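Local coordinates for protein succinyl-CoA:3-ketoacid-coenzyme A transferase subunit B (Helicobacter pylori, PDB 3RRL) that transfers coenzyme A from succinyl-CoA to a 3-oxo acid, giving a 3-oxoacyl-CoA and succinate, as one of the two subunit types of the enzyme, at residues M17-G22 and I38-E43. Sequence-based numbering, arbitrary orientation.
Sequences MYVNLG and IVFQSE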
loop_
_atom_site.group_PDB
_atom_site.type_symbol
_atom_site.label_atom_id
_atom_site.label_comp_id
_atom_site.label_asym_id
_atom_site.label_seq_id
_atom_site.Cartn_x
_atom_site.Cartn_y
_atom_site.Cartn_z
HETATM N N MSE B 17 19.445 -3.850 -15.411
HETATM C CA MSE B 17 18.584 -2.702 -15.204
HETATM C C MSE B 17 17.124 -3.089 -15.145
HETATM O O MSE B 17 16.701 -4.084 -15.740
HETATM C CB MSE B 17 18.768 -1.696 -16.320
HETATM C CG MSE B 17 20.002 -0.844 -16.170
HETATM SE SE MSE B 17 19.890 0.643 -17.396
HETATM C CE MSE B 17 21.369 1.701 -16.698
ATOM N N TYR B 18 16.357 -2.290 -14.414
ATOM C CA TYR B 18 14.912 -2.347 -14.478
ATOM C C TYR B 18 14.480 -1.113 -15.259
ATOM O O TYR B 18 14.839 0.008 -14.904
ATOM C CB TYR B 18 14.320 -2.351 -13.076
ATOM C CG TYR B 18 14.691 -3.581 -12.265
ATOM C CD1 TYR B 18 13.908 -4.734 -12.309
ATOM C CD2 TYR B 18 15.822 -3.589 -11.455
ATOM C CE1 TYR B 18 14.240 -5.868 -11.559
ATOM C CE2 TYR B 18 16.159 -4.710 -10.701
ATOM C CZ TYR B 18 15.369 -5.845 -10.761
ATOM O OH TYR B 18 15.718 -6.950 -10.019
ATOM N N VAL B 19 13.722 -1.323 -16.332
ATOM C CA VAL B 19 13.451 -0.263 -17.291
ATOM C C VAL B 19 11.970 -0.124 -17.583
ATOM O O VAL B 19 11.247 -1.118 -17.686
ATOM C CB VAL B 19 14.191 -0.528 -18.625
ATOM C CG1 VAL B 19 13.857 0.547 -19.649
ATOM C CG2 VAL B 19 15.688 -0.597 -18.386
ATOM N N ASN B 20 11.524 1.118 -17.726
ATOM C CA ASN B 20 10.172 1.382 -18.185
ATOM C C ASN B 20 10.168 2.158 -19.496
ATOM O O ASN B 20 10.742 3.245 -19.588
ATOM C CB ASN B 20 9.373 2.142 -17.139
ATOM C CG ASN B 20 7.948 2.387 -17.583
ATOM O OD1 ASN B 20 7.694 3.178 -18.501
ATOM N ND2 ASN B 20 7.003 1.693 -16.945
ATOM N N LEU B 21 9.522 1.590 -20.507
ATOM C CA LEU B 21 9.464 2.202 -21.826
ATOM C C LEU B 21 8.099 2.830 -22.031
ATOM O O LEU B 21 7.090 2.146 -21.986
ATOM C CB LEU B 21 9.710 1.154 -22.907
ATOM C CG LEU B 21 11.086 0.490 -22.919
ATOM C CD1 LEU B 21 11.172 -0.554 -24.023
ATOM C CD2 LEU B 21 12.171 1.542 -23.085
ATOM N N GLY B 22 8.064 4.138 -22.246
ATOM C CA GLY B 22 6.802 4.806 -22.495
ATOM C C GLY B 22 6.270 4.419 -23.858
ATOM O O GLY B 22 6.998 3.869 -24.684
ATOM N N ILE B 38 17.508 -7.787 -18.952
ATOM C CA ILE B 38 16.935 -6.519 -18.575
ATOM C C ILE B 38 15.473 -6.772 -18.278
ATOM O O ILE B 38 14.797 -7.476 -19.031
ATOM C CB ILE B 38 17.074 -5.488 -19.708
ATOM C CG1 ILE B 38 18.396 -4.743 -19.560
ATOM C CG2 ILE B 38 15.915 -4.500 -19.697
ATOM C CD1 ILE B 38 18.516 -3.543 -20.451
ATOM N N VAL B 39 14.982 -6.208 -17.185
ATOM C CA VAL B 39 13.594 -6.406 -16.805
ATOM C C VAL B 39 12.784 -5.183 -17.188
ATOM O O VAL B 39 13.054 -4.079 -16.719
ATOM C CB VAL B 39 13.468 -6.669 -15.299
ATOM C CG1 VAL B 39 12.017 -6.910 -14.929
ATOM C CG2 VAL B 39 14.335 -7.860 -14.906
ATOM N N PHE B 40 11.804 -5.371 -18.062
ATOM C CA PHE B 40 10.923 -4.277 -18.429
ATOM C C PHE B 40 9.684 -4.255 -17.550
ATOM O O PHE B 40 9.058 -5.288 -17.312
ATOM C CB PHE B 40 10.556 -4.354 -19.910
ATOM C CG PHE B 40 11.731 -4.164 -20.828
ATOM C CD1 PHE B 40 12.318 -2.916 -20.969
ATOM C CD2 PHE B 40 12.255 -5.239 -21.541
ATOM C CE1 PHE B 40 13.409 -2.733 -21.806
ATOM C CE2 PHE B 40 13.343 -5.069 -22.383
ATOM C CZ PHE B 40 13.922 -3.811 -22.516
ATOM N N GLN B 41 9.348 -3.070 -17.053
ATOM C CA GLN B 41 8.215 -2.898 -16.160
ATOM C C GLN B 41 7.044 -2.304 -16.928
ATOM O O GLN B 41 7.229 -1.413 -17.749
ATOM C CB GLN B 41 8.600 -1.976 -15.003
ATOM C CG GLN B 41 7.668 -2.038 -13.799
ATOM C CD GLN B 41 6.667 -0.907 -13.762
ATOM O OE1 GLN B 41 6.431 -0.237 -14.770
ATOM N NE2 GLN B 41 6.063 -0.688 -12.593
ATOM N N SER B 42 5.843 -2.809 -16.669
ATOM C CA SER B 42 4.641 -2.255 -17.278
ATOM C C SER B 42 3.837 -1.636 -16.150
ATOM O O SER B 42 3.609 -2.280 -15.122
ATOM C CB SER B 42 3.843 -3.352 -17.983
ATOM O OG SER B 42 2.886 -2.811 -18.879
ATOM N N GLU B 43 3.431 -0.384 -16.327
ATOM C CA GLU B 43 2.859 0.394 -15.225
ATOM C C GLU B 43 1.496 -0.130 -14.775
ATOM O O GLU B 43 0.977 0.260 -13.727
ATOM C CB GLU B 43 2.755 1.868 -15.618
ATOM C CG GLU B 43 1.772 2.129 -16.732
ATOM C CD GLU B 43 2.179 3.302 -17.603
ATOM O OE1 GLU B 43 3.314 3.795 -17.434
ATOM O OE2 GLU B 43 1.369 3.727 -18.455
HETATM O O HOH W 1 4.328 1.293 -18.616
HETATM O O HOH W 2 8.433 -1.035 -20.154
#
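Asn20 reaches across to Gln41 where two parallel strands, 18-21 and 39-42, begin to splay. Followed outward, Asn20 CB stays 4.2 Å from Gln41 O and CG comes to 3.9 Å, CG lying anti to the backbone N (chi1 -178°). At the tip, ND2 donates to Gln41 OE1 at 3.0 Å; the bond lies in the Asn20 amide plane but is bent to 142° at the hydrogen. ND2 also donates a hydrogen bond to a water that accepts from Glu43 N, the backbone of the predicted catalytic glutamate. A second water bridges the widening gap, accepting from Leu21 N and donating to Gln41 O. Both strands belong to the large mixed sheet of the CoA-transferase fold, with strand 95-98 flanking 18-21 and strand 46-49 flanking 39-42. Earlier along the pair, Val39 N hydrogen-bonds to Met17 O, Val19 N to Val39 O, and Gln41 N to Val19 O (2.8 Å). On one face, Val39 CB lies 3.6 Å from Tyr18 CD1, while Tyr18 OH is hydrogen-bonded to a basic side chain of another protein chain. On the other, Val19 CB meets Phe40 CD1 at 3.8 Å, Leu21 CD1 touches Phe40 CE1, and Ile38 CG2 sits over the rim of one Phe40 ring face.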